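Long-range contacts in 3-oxoacyl-[acyl-carrier-protein] synthase 3 (Pseudomonas aeruginosa, PDB 2X3E), which probably catalyses the first condensation of bacterial fatty acid synthesis, joining the acetyl group of acetyl-CoA to two carbons from malonyl-ACP: residues V7-L11 with L321-I326; I47-S53 with V139-H144; A57-S62 with V94-L98; D243-L247 with G297-D301. The protein carries 1 engineered substitution. All blocks are in the same frame, centred on the assembly; numbering follows the deposited sequence. Where two conformers were deposited one is given.

Contact 1: residues V7-L11 with L321-I326; sequences VVCGL and LRWPKI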
loop_
_atom_site.group_PDB
_atom_site.type_symbol
_atom_site.label_atom_id
_atom_site.label_comp_id
_atom_site.label_asym_id
_atom_site.label_seq_id
_atom_site.Cartn_x
_atom_site.Cartn_y
_atom_site.Cartn_z
ATOM N N VAL A 7 19.933 1.429 4.564
ATOM C CA VAL A 7 20.852 0.301 4.663
ATOM C C VAL A 7 20.189 -0.934 5.275
ATOM O O VAL A 7 19.615 -0.871 6.359
ATOM C CB VAL A 7 22.078 0.684 5.519
ATOM C CG1 VAL A 7 22.958 -0.528 5.759
ATOM C CG2 VAL A 7 22.864 1.807 4.850
ATOM N N VAL A 8 20.286 -2.065 4.583
ATOM C CA VAL A 8 19.807 -3.339 5.128
ATOM C C VAL A 8 20.695 -3.732 6.311
ATOM O O VAL A 8 21.919 -3.745 6.192
ATOM C CB VAL A 8 19.833 -4.470 4.066
ATOM C CG1 VAL A 8 19.444 -5.809 4.689
ATOM C CG2 VAL A 8 18.900 -4.138 2.905
ATOM N N CYS A 9 20.079 -4.050 7.449
ATOM C CA CYS A 9 20.834 -4.429 8.648
ATOM C C CYS A 9 20.238 -5.602 9.436
ATOM O O CYS A 9 20.765 -5.959 10.478
ATOM C CB CYS A 9 21.027 -3.210 9.561
ATOM S SG CYS A 9 19.517 -2.450 10.180
ATOM N N GLY A 10 19.179 -6.227 8.917
ATOM C CA GLY A 10 18.544 -7.362 9.589
ATOM C C GLY A 10 17.676 -8.163 8.642
ATOM O O GLY A 10 17.101 -7.611 7.704
ATOM N N LEU A 11 17.602 -9.474 8.879
ATOM C CA LEU A 11 16.789 -10.381 8.067
ATOM C C LEU A 11 16.137 -11.407 8.977
ATOM O O LEU A 11 16.767 -11.916 9.903
ATOM C CB LEU A 11 17.653 -11.088 7.014
ATOM C CG LEU A 11 16.971 -12.098 6.081
ATOM C CD1 LEU A 11 16.063 -11.406 5.089
ATOM C CD2 LEU A 11 18.012 -12.936 5.351
ATOM N N LEU A 321 22.304 -3.724 -4.537
ATOM C CA LEU A 321 22.980 -3.428 -3.277
ATOM C C LEU A 321 24.183 -4.351 -3.125
ATOM O O LEU A 321 24.268 -5.376 -3.797
ATOM C CB LEU A 321 22.025 -3.611 -2.088
ATOM C CG LEU A 321 21.593 -5.038 -1.712
ATOM C CD1 LEU A 321 20.952 -5.058 -0.315
ATOM C CD2 LEU A 321 20.633 -5.637 -2.754
ATOM N N ARG A 322 25.120 -3.981 -2.260
ATOM C CA ARG A 322 26.149 -4.920 -1.828
ATOM C C ARG A 322 25.660 -5.548 -0.535
ATOM O O ARG A 322 25.158 -4.848 0.342
ATOM C CB ARG A 322 27.497 -4.227 -1.644
ATOM C CG ARG A 322 28.119 -3.763 -2.968
ATOM C CD ARG A 322 29.497 -3.150 -2.770
ATOM N NE ARG A 322 29.455 -2.057 -1.798
ATOM C CZ ARG A 322 30.186 -1.979 -0.681
ATOM N NH1 ARG A 322 31.078 -2.921 -0.358
ATOM N NH2 ARG A 322 30.039 -0.929 0.118
ATOM N N TRP A 323 25.768 -6.870 -0.434
ATOM C CA TRP A 323 25.166 -7.593 0.687
ATOM C C TRP A 323 25.977 -7.335 1.955
ATOM O O TRP A 323 27.205 -7.479 1.939
ATOM C CB TRP A 323 25.085 -9.099 0.395
ATOM C CG TRP A 323 24.399 -9.875 1.489
ATOM C CD1 TRP A 323 24.973 -10.750 2.357
ATOM C CD2 TRP A 323 23.016 -9.807 1.841
ATOM N NE1 TRP A 323 24.030 -11.245 3.224
ATOM C CE2 TRP A 323 22.817 -10.680 2.928
ATOM C CE3 TRP A 323 21.925 -9.092 1.342
ATOM C CZ2 TRP A 323 21.568 -10.861 3.525
ATOM C CZ3 TRP A 323 20.679 -9.274 1.937
ATOM C CH2 TRP A 323 20.516 -10.151 3.020
ATOM N N PRO A 324 25.302 -6.931 3.048
ATOM C CA PRO A 324 25.997 -6.628 4.287
ATOM C C PRO A 324 26.197 -7.862 5.152
ATOM O O PRO A 324 25.674 -8.935 4.841
ATOM C CB PRO A 324 25.045 -5.651 4.976
ATOM C CG PRO A 324 23.697 -6.125 4.574
ATOM C CD PRO A 324 23.847 -6.713 3.188
ATOM N N LYS A 325 26.940 -7.696 6.237
ATOM C CA LYS A 325 27.141 -8.770 7.205
ATOM C C LYS A 325 25.899 -8.888 8.083
ATOM O O LYS A 325 25.661 -8.040 8.947
ATOM C CB LYS A 325 28.374 -8.490 8.062
ATOM C CG LYS A 325 29.667 -8.355 7.254
ATOM C CD LYS A 325 30.820 -7.855 8.109
ATOM C CE LYS A 325 32.079 -7.647 7.276
ATOM N NZ LYS A 325 31.892 -6.608 6.213
ATOM N N ILE A 326 25.102 -9.930 7.852
ATOM C CA ILE A 326 23.857 -10.141 8.594
ATOM C C ILE A 326 23.992 -11.351 9.498
ATOM O O ILE A 326 24.486 -12.400 9.067
ATOM C CB ILE A 326 22.651 -10.363 7.648
ATOM C CG1 ILE A 326 22.388 -9.113 6.805
ATOM C CG2 ILE A 326 21.397 -10.739 8.444
ATOM C CD1 ILE A 326 21.980 -7.888 7.624
#

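Contact 2: residues I47-S53 with V139-H144; sequences IAGDLGS and VDTFSH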
loop_
_atom_site.group_PDB
_atom_site.type_symbol
_atom_site.label_atom_id
_atom_site.label_comp_id
_atom_site.label_asym_id
_atom_site.label_seq_id
_atom_site.Cartn_x
_atom_site.Cartn_y
_atom_site.Cartn_z
ATOM N N ILE A 47 1.664 -24.155 4.137
ATOM C CA ILE A 47 0.252 -23.779 4.081
ATOM C C ILE A 47 -0.162 -23.126 5.402
ATOM O O ILE A 47 -0.066 -23.738 6.465
ATOM C CB ILE A 47 -0.636 -25.019 3.779
ATOM C CG1 ILE A 47 -0.229 -25.667 2.445
ATOM C CG2 ILE A 47 -2.109 -24.645 3.743
ATOM C CD1 ILE A 47 -0.438 -24.778 1.222
ATOM N N ALA A 48 -0.627 -21.882 5.320
ATOM C CA ALA A 48 -0.913 -21.080 6.512
ATOM C C ALA A 48 -2.046 -21.647 7.366
ATOM O O ALA A 48 -2.006 -21.545 8.592
ATOM C CB ALA A 48 -1.218 -19.642 6.117
ATOM N N GLY A 49 -3.052 -22.236 6.725
ATOM C CA GLY A 49 -4.164 -22.862 7.451
ATOM C C GLY A 49 -4.981 -21.828 8.203
ATOM O O GLY A 49 -5.579 -20.948 7.585
ATOM N N ASP A 50 -4.999 -21.913 9.534
ATOM C CA ASP A 50 -5.735 -20.924 10.338
ATOM C C ASP A 50 -4.964 -19.621 10.562
ATOM O O ASP A 50 -5.541 -18.646 11.049
ATOM C CB ASP A 50 -6.226 -21.511 11.680
ATOM C CG ASP A 50 -5.096 -21.975 12.599
ATOM O OD1 ASP A 50 -3.917 -21.646 12.359
ATOM O OD2 ASP A 50 -5.408 -22.679 13.586
ATOM N N LEU A 51 -3.680 -19.599 10.197
ATOM C CA LEU A 51 -2.858 -18.393 10.316
ATOM C C LEU A 51 -3.077 -17.471 9.121
ATOM O O LEU A 51 -3.262 -17.939 7.998
ATOM C CB LEU A 51 -1.371 -18.757 10.423
ATOM C CG LEU A 51 -0.969 -19.620 11.624
ATOM C CD1 LEU A 51 0.526 -19.820 11.634
ATOM C CD2 LEU A 51 -1.415 -18.995 12.938
ATOM N N GLY A 52 -3.075 -16.167 9.376
ATOM C CA GLY A 52 -3.175 -15.158 8.321
ATOM C C GLY A 52 -1.822 -14.547 8.015
ATOM O O GLY A 52 -0.815 -14.878 8.656
ATOM N N SER A 53 -1.793 -13.649 7.034
ATOM C CA SER A 53 -0.570 -12.921 6.700
ATOM C C SER A 53 -0.008 -12.173 7.912
ATOM O O SER A 53 1.207 -12.137 8.112
ATOM C CB SER A 53 -0.821 -11.952 5.540
ATOM O OG SER A 53 -1.046 -12.676 4.333
ATOM N N VAL A 139 4.988 -10.535 2.704
ATOM C CA VAL A 139 4.163 -11.629 3.213
ATOM C C VAL A 139 2.964 -11.861 2.313
ATOM O O VAL A 139 2.306 -10.914 1.888
ATOM C CB VAL A 139 3.667 -11.350 4.658
ATOM C CG1 VAL A 139 2.925 -9.997 4.756
ATOM C CG2 VAL A 139 2.790 -12.497 5.163
ATOM N N ASP A 140 2.681 -13.125 2.030
ATOM C CA ASP A 140 1.469 -13.489 1.322
ATOM C C ASP A 140 1.015 -14.891 1.722
ATOM O O ASP A 140 1.839 -15.772 1.997
ATOM C CB ASP A 140 1.672 -13.379 -0.198
ATOM C CG ASP A 140 1.250 -12.020 -0.759
ATOM O OD1 ASP A 140 0.123 -11.580 -0.471
ATOM O OD2 ASP A 140 2.037 -11.395 -1.508
ATOM N N THR A 141 -0.300 -15.066 1.776
ATOM C CA THR A 141 -0.930 -16.347 2.065
ATOM C C THR A 141 -1.871 -16.712 0.911
ATOM O O THR A 141 -3.084 -16.912 1.095
ATOM C CB THR A 141 -1.703 -16.311 3.393
ATOM O OG1 THR A 141 -2.546 -15.152 3.423
ATOM C CG2 THR A 141 -0.737 -16.275 4.579
ATOM N N PHE A 142 -1.291 -16.804 -0.281
ATOM C CA PHE A 142 -2.049 -17.108 -1.495
ATOM C C PHE A 142 -2.844 -18.405 -1.437
ATOM O O PHE A 142 -3.861 -18.513 -2.117
ATOM C CB PHE A 142 -1.137 -17.123 -2.730
ATOM C CG PHE A 142 -1.166 -15.847 -3.521
ATOM C CD1 PHE A 142 -1.005 -14.624 -2.892
ATOM C CD2 PHE A 142 -1.354 -15.868 -4.900
ATOM C CE1 PHE A 142 -1.029 -13.444 -3.619
ATOM C CE2 PHE A 142 -1.380 -14.692 -5.629
ATOM C CZ PHE A 142 -1.215 -13.475 -4.983
ATOM N N SER A 143 -2.404 -19.381 -0.646
ATOM C CA SER A 143 -3.152 -20.646 -0.534
ATOM C C SER A 143 -4.611 -20.420 -0.137
ATOM O O SER A 143 -5.485 -21.178 -0.552
ATOM C CB SER A 143 -2.492 -21.621 0.445
ATOM O OG SER A 143 -2.749 -21.260 1.792
ATOM N N HIS A 144 -4.882 -19.379 0.652
ATOM C CA HIS A 144 -6.268 -19.064 1.030
ATOM C C HIS A 144 -7.113 -18.664 -0.174
ATOM O O HIS A 144 -8.335 -18.760 -0.124
ATOM C CB HIS A 144 -6.330 -17.935 2.065
ATOM C CG HIS A 144 -5.743 -18.297 3.391
ATOM N ND1 HIS A 144 -4.983 -17.416 4.129
ATOM C CD2 HIS A 144 -5.801 -19.440 4.113
ATOM C CE1 HIS A 144 -4.599 -18.001 5.249
ATOM N NE2 HIS A 144 -5.080 -19.231 5.264
HETATM O O HOH W 1 -4.192 -22.115 3.936
#

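Contact 3: residues A57-S62 with V94-L98; sequences ALRAAS and VAARL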
loop_
_atom_site.group_PDB
_atom_site.type_symbol
_atom_site.label_atom_id
_atom_site.label_comp_id
_atom_site.label_asym_id
_atom_site.label_seq_id
_atom_site.Cartn_x
_atom_site.Cartn_y
_atom_site.Cartn_z
ATOM N N ALA A 57 3.736 -12.498 9.316
ATOM C CA ALA A 57 4.531 -11.278 9.316
ATOM C C ALA A 57 5.096 -10.977 10.704
ATOM O O ALA A 57 6.231 -10.519 10.833
ATOM C CB ALA A 57 3.685 -10.101 8.807
ATOM N N LEU A 58 4.300 -11.238 11.734
ATOM C CA LEU A 58 4.713 -10.995 13.110
ATOM C C LEU A 58 5.948 -11.821 13.463
ATOM O O LEU A 58 6.915 -11.295 14.014
ATOM C CB LEU A 58 3.558 -11.313 14.058
ATOM C CG LEU A 58 3.731 -11.026 15.542
ATOM C CD1 LEU A 58 4.017 -9.551 15.797
ATOM C CD2 LEU A 58 2.481 -11.463 16.277
ATOM N N ARG A 59 5.926 -13.106 13.113
ATOM C CA ARG A 59 7.053 -13.992 13.395
ATOM C C ARG A 59 8.299 -13.590 12.609
ATOM O O ARG A 59 9.402 -13.570 13.167
ATOM C CB ARG A 59 6.689 -15.455 13.109
ATOM C CG ARG A 59 5.698 -16.078 14.095
ATOM C CD ARG A 59 6.257 -16.169 15.528
ATOM N NE ARG A 59 7.461 -16.995 15.610
ATOM C CZ ARG A 59 7.469 -18.322 15.733
ATOM N NH1 ARG A 59 6.334 -19.009 15.791
ATOM N NH2 ARG A 59 8.624 -18.970 15.789
ATOM N N ALA A 60 8.132 -13.263 11.329
ATOM C CA ALA A 60 9.274 -12.840 10.502
ATOM C C ALA A 60 9.902 -11.549 11.012
ATOM O O ALA A 60 11.131 -11.423 11.055
ATOM C CB ALA A 60 8.868 -12.682 9.043
ATOM N N ALA A 61 9.054 -10.596 11.383
ATOM C CA ALA A 61 9.499 -9.290 11.867
ATOM C C ALA A 61 10.225 -9.378 13.206
ATOM O O ALA A 61 11.238 -8.701 13.403
ATOM C CB ALA A 61 8.312 -8.336 11.969
ATOM N N SER A 62 9.723 -10.200 14.127
ATOM C CA SER A 62 10.394 -10.402 15.412
ATOM C C SER A 62 11.794 -10.967 15.196
ATOM O O SER A 62 12.749 -10.516 15.822
ATOM C CB SER A 62 9.598 -11.337 16.330
ATOM O OG SER A 62 8.321 -10.804 16.644
ATOM N N VAL A 94 0.262 -5.672 13.148
ATOM C CA VAL A 94 1.558 -6.323 13.257
ATOM C C VAL A 94 2.534 -5.456 14.072
ATOM O O VAL A 94 3.188 -5.953 14.989
ATOM C CB VAL A 94 2.142 -6.646 11.867
ATOM C CG1 VAL A 94 3.570 -7.159 11.989
ATOM C CG2 VAL A 94 1.247 -7.674 11.155
ATOM N N ALA A 95 2.605 -4.164 13.757
ATOM C CA ALA A 95 3.464 -3.238 14.499
ATOM C C ALA A 95 3.128 -3.292 15.996
ATOM O O ALA A 95 4.021 -3.445 16.833
ATOM C CB ALA A 95 3.328 -1.813 13.956
ATOM N N ALA A 96 1.840 -3.210 16.324
ATOM C CA ALA A 96 1.396 -3.259 17.718
ATOM C C ALA A 96 1.828 -4.554 18.407
ATOM O O ALA A 96 2.314 -4.531 19.539
ATOM C CB ALA A 96 -0.122 -3.106 17.811
ATOM N N ARG A 97 1.656 -5.678 17.710
ATOM C CA ARG A 97 2.013 -6.989 18.259
ATOM C C ARG A 97 3.529 -7.215 18.376
ATOM O O ARG A 97 3.959 -8.131 19.070
ATOM C CB ARG A 97 1.353 -8.114 17.449
ATOM C CG ARG A 97 -0.148 -8.200 17.682
ATOM C CD ARG A 97 -0.750 -9.494 17.151
ATOM N NE ARG A 97 -0.234 -10.675 17.852
ATOM C CZ ARG A 97 -0.801 -11.881 17.840
ATOM N NH1 ARG A 97 -1.942 -12.097 17.185
ATOM N NH2 ARG A 97 -0.229 -12.881 18.507
ATOM N N LEU A 98 4.322 -6.382 17.702
ATOM C CA LEU A 98 5.783 -6.359 17.871
ATOM C C LEU A 98 6.233 -5.455 19.015
ATOM O O LEU A 98 7.436 -5.296 19.238
ATOM C CB LEU A 98 6.450 -5.866 16.591
ATOM C CG LEU A 98 6.400 -6.811 15.398
ATOM C CD1 LEU A 98 6.811 -6.063 14.157
ATOM C CD2 LEU A 98 7.303 -8.019 15.646
HETATM O O HOH W 2 6.290 -9.910 18.590
#

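Contact 4: residues D243-L247 with G297-D301; sequences DLHHL and GILRD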
loop_
_atom_site.group_PDB
_atom_site.type_symbol
_atom_site.label_atom_id
_atom_site.label_comp_id
_atom_site.label_asym_id
_atom_site.label_seq_id
_atom_site.Cartn_x
_atom_site.Cartn_y
_atom_site.Cartn_z
ATOM N N ASP A 243 29.861 -9.183 -12.993
ATOM C CA ASP A 243 30.191 -8.584 -11.688
ATOM C C ASP A 243 29.205 -8.982 -10.592
ATOM O O ASP A 243 29.494 -8.806 -9.406
ATOM C CB ASP A 243 30.202 -7.053 -11.767
ATOM C CG ASP A 243 31.339 -6.501 -12.599
ATOM O OD1 ASP A 243 32.460 -7.057 -12.564
ATOM O OD2 ASP A 243 31.108 -5.471 -13.269
ATOM N N LEU A 244 28.038 -9.485 -10.987
ATOM C CA LEU A 244 27.014 -9.913 -10.034
ATOM C C LEU A 244 27.429 -11.194 -9.319
ATOM O O LEU A 244 27.753 -12.190 -9.968
ATOM C CB LEU A 244 25.681 -10.190 -10.741
ATOM C CG LEU A 244 24.520 -9.220 -10.684
ATOM C CD1 LEU A 244 23.306 -9.910 -11.306
ATOM C CD2 LEU A 244 24.220 -8.762 -9.258
ATOM N N HIS A 245 27.416 -11.168 -7.991
ATOM C CA HIS A 245 27.641 -12.372 -7.197
ATOM C C HIS A 245 26.324 -13.096 -6.942
ATOM O O HIS A 245 26.282 -14.326 -6.944
ATOM C CB HIS A 245 28.294 -12.035 -5.851
ATOM C CG HIS A 245 29.723 -11.602 -5.958
ATOM N ND1 HIS A 245 30.093 -10.280 -6.075
ATOM C CD2 HIS A 245 30.874 -12.316 -5.949
ATOM C CE1 HIS A 245 31.409 -10.196 -6.143
ATOM N NE2 HIS A 245 31.908 -11.419 -6.068
ATOM N N HIS A 246 25.265 -12.322 -6.704
ATOM C CA HIS A 246 23.971 -12.865 -6.283
ATOM C C HIS A 246 22.801 -12.212 -7.003
ATOM O O HIS A 246 22.617 -10.997 -6.944
ATOM C CB HIS A 246 23.776 -12.679 -4.777
ATOM C CG HIS A 246 24.951 -13.109 -3.961
ATOM N ND1 HIS A 246 25.363 -14.420 -3.890
ATOM C CD2 HIS A 246 25.796 -12.401 -3.175
ATOM C CE1 HIS A 246 26.425 -14.502 -3.108
ATOM N NE2 HIS A 246 26.706 -13.291 -2.658
ATOM N N LEU A 247 22.011 -13.033 -7.682
ATOM C CA LEU A 247 20.746 -12.608 -8.252
ATOM C C LEU A 247 19.633 -13.299 -7.471
ATOM O O LEU A 247 19.593 -14.534 -7.402
ATOM C CB LEU A 247 20.661 -12.994 -9.725
ATOM C CG LEU A 247 19.400 -12.530 -10.465
ATOM C CD1 LEU A 247 19.236 -11.019 -10.397
ATOM C CD2 LEU A 247 19.451 -13.016 -11.917
ATOM N N GLY A 297 24.966 -20.269 3.832
ATOM C CA GLY A 297 26.246 -19.568 3.721
ATOM C C GLY A 297 26.603 -19.168 2.296
ATOM O O GLY A 297 27.777 -18.960 1.973
ATOM N N ILE A 298 25.591 -19.052 1.443
ATOM C CA ILE A 298 25.792 -18.719 0.034
ATOM C C ILE A 298 26.150 -17.239 -0.140
ATOM O O ILE A 298 26.934 -16.883 -1.020
ATOM C CB ILE A 298 24.519 -19.045 -0.793
ATOM C CG1 ILE A 298 24.439 -20.545 -1.074
ATOM C CG2 ILE A 298 24.478 -18.248 -2.102
ATOM C CD1 ILE A 298 23.102 -20.986 -1.623
ATOM N N LEU A 299 25.591 -16.389 0.717
ATOM C CA LEU A 299 25.690 -14.944 0.541
ATOM C C LEU A 299 27.020 -14.404 1.049
ATOM O O LEU A 299 27.387 -14.621 2.201
ATOM C CB LEU A 299 24.541 -14.241 1.259
ATOM C CG LEU A 299 23.136 -14.695 0.868
ATOM C CD1 LEU A 299 22.091 -13.906 1.631
ATOM C CD2 LEU A 299 22.931 -14.566 -0.639
ATOM N N ARG A 300 27.722 -13.686 0.177
ATOM C CA ARG A 300 29.047 -13.151 0.469
ATOM C C ARG A 300 28.956 -11.777 1.108
ATOM O O ARG A 300 28.217 -10.925 0.626
ATOM C CB ARG A 300 29.845 -12.976 -0.822
ATOM C CG ARG A 300 30.320 -14.241 -1.486
ATOM C CD ARG A 300 30.968 -13.904 -2.831
ATOM N NE ARG A 300 31.946 -12.814 -2.724
ATOM C CZ ARG A 300 33.271 -12.965 -2.665
ATOM N NH1 ARG A 300 33.838 -14.172 -2.706
ATOM N NH2 ARG A 300 34.045 -11.888 -2.566
ATOM N N ASP A 301 29.744 -11.553 2.157
ATOM C CA ASP A 301 29.906 -10.218 2.729
ATOM C C ASP A 301 30.365 -9.260 1.628
ATOM O O ASP A 301 31.417 -9.468 1.026
ATOM C CB ASP A 301 30.969 -10.221 3.844
ATOM C CG ASP A 301 30.651 -11.183 4.983
ATOM O OD1 ASP A 301 29.464 -11.471 5.230
ATOM O OD2 ASP A 301 31.607 -11.642 5.647
#

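Contact 1: residues V7-L11 with L321-I326
Ile326 lays its CD1 methyl on the backbone of residues 7-11, resting on the peptide between Cys9 and Gly10: CD1 is 3.4 Å from Cys9 C and 3.5 Å from Gly10 N. The torsions explain the reach. CG1 stands beside the backbone N of Ile326 (chi1 -64°) and the chain folds again at chi2 (-64°), which brings CD1 over the peptide, while CG2, anti to the backbone N, meets Leu11 CB at 4.0 Å. Cys9 and Gly10 together face Val165 in a classic beta bulge, and it is this bulged part of the strand that the isoleucine covers. Val8, whose CB points at the other segment, fills the next place along. Its CG2 meets Leu321 CD1 at 3.9 Å, the two side chains crossing at about a right angle, and its carbonyl is covered by the proline ring, with Pro324 CG 3.4 Å from Val8 O. Trp323 starts out away from the strand but swings its indole back, bringing CH2 to 4.4 Å from Leu11 CD2, which lies at the ring edge; Pro324 CD rests on one indole face. No hydrogen bond crosses this buried, apolar join. Strand 5-14 is an outer strand of the five-stranded sheet, bonded to strand 160-169, and strand 315-322 belongs to the four-stranded sheet beside strand 304-311; the chain leaving the second sheet thus seals against the margin of the first, with Leu290 and Leu294 of helix 285-295 closing over Leu11, Trp323 and Ile326.

Contact 2: residues I47-S53 with V139-H144
His144 sets its ring beside its own backbone N (chi1 -66°), facing the turn at Gly49, while Thr141 holds OG1 between its backbone N and carbonyl carbon (chi1 49°), facing Ser53. The imidazole reaches the turn edge-on: NE2 donates to Gly49 O at 2.9 Å in a moderately bent bond (152° at the hydrogen), and CE1 lies 3.1 Å from Leu51 O. Both carbonyls, that of Gly49 inside the type II' turn Ala48-Leu51 and that of Leu51, which ends it, lie at the ring edge. Thr141 OG1 and Ser53 OG sit 3.0 Å apart, and Ser53 OG is also bonded to Thr82 O. From the first residue of the turn, Ala48 CB packs on Thr141 CG2 at 3.7 Å. A water bridges Gly49 N and Ser143 OG, and Asp159 takes bonds from both Ser143 and Ala48 N. Deeper in, Val139 CG2 presses on Ser53 O at 3.4 Å. Gly52 stands at the N-cap position of helix 53-68, its N bonded to Asp55 OD2. The arrangement is that of a turn and helix start packed against the C-terminal end of strand 133-140 in the thiolase fold, beside the predicted active site.

Contact 3: residues A57-S62 with V94-L98
Leu58 sits astride the end of helix 91-97: its CD1 meets Arg97 CB at 3.4 Å and Leu98 CD2 at 3.6 Å, and its CD2 lies over one face of the Arg97 guanidinium, 3.2 Å from NE. With CG swung anti to its backbone N (chi1 -175°), the leucine is carried across to the other helix. The arginine bends at chi3 (64°), and the two side chains cross at about a right angle. Leu98 CD1 presses on Ala61 CB at 3.5 Å, tighter than usual for two carbons, and Val94 CG2 meets Ala57 CB at 4.2 Å. The small alanines probably allow the close approach of the backbones, Leu58 CA to Val94 CA 5.6 Å. Beneath lies the five-stranded sheet: Ala57 and Val94 share Leu78 of strand 75-79, while Ala61 and Leu98 share Leu135 of strand 133-140. No direct hydrogen bond joins the segments; a water donating to Arg97 O (3.0 Å) also bonds Ser62 OG (3.0 Å) in one of that serine's two conformers. The contact therefore rests mainly on methyl and methylene surfaces, running from buried alanine and valine to an exposed end where the arginine turns a guanidinium face, not its N-H groups, to a leucine methyl.

Contact 4: residues D243-L247 with G297-D301
His246 NE2 accepts the backbone N-H of Arg300 in a nearly straight bond, 3.0 Å from Arg300 N with an N-H...N angle of 172°, although the donor stands 34° out of the ring plane. Accepting there implies that NE2 carries no proton, so this buried histidine is probably neutral with its hydrogen on ND1. Packing on both faces holds the ring: Leu299 CD2 makes a CH-pi contact over one face, 4.1 Å from the centroid, and His245 CB rests against the opposite face toward the rim. Ile298 O completes the surround, 3.2 Å from His246 CE1. Past the hydrogen bond, the Arg300 side chain bends at chi3 and crosses over His245 at a slant. Its guanidinium lies almost parallel to that ring, the planes 9° apart, with His245 CD2 3.4 Å from Arg300 NE and His245 NE2 over the guanidinium face. His245 ND1 is bonded to Asn304 N, which fixes the ring's rotation, with CD2 and NE2 left next to the guanidinium. The loop 297-301 opens with Gly297 in a Schellman motif at the end of helix 285-295 and leads into strand 304-311. That strand runs parallel to the outer strand 246-249, so the contact ties the start of one strand to the helix-to-strand connection of its neighbour, within a beta-alpha-beta crossover in the C-terminal half of the thiolase fold.

Overall arrangement
Contacts 1 and 4 are neighbours, their centres 12 Å apart: Trp323 CE2 lies 3.6 Å from Leu299 CD1 and Lys325 CG 3.7 Å from Asp301 OD1, so the loop 297-301 packs against the chain leaving strand 315-322. Contacts 2 and 3 form a second pair, centres 15 Å apart, meeting where Val139 CG1 touches Ala57 CB at 4.1 Å; helix 53-68 begins in contact 2 and continues through contact 3. Contacts 1 and 2 both reach the five-stranded sheet, but from opposite sides of the chain's centre. The Asp140 side chain of contact 2 is about 7 Å from that of engineered Ala112 and about 8 Å from that of Asn280, both predicted active-site positions; the other contacts lie away.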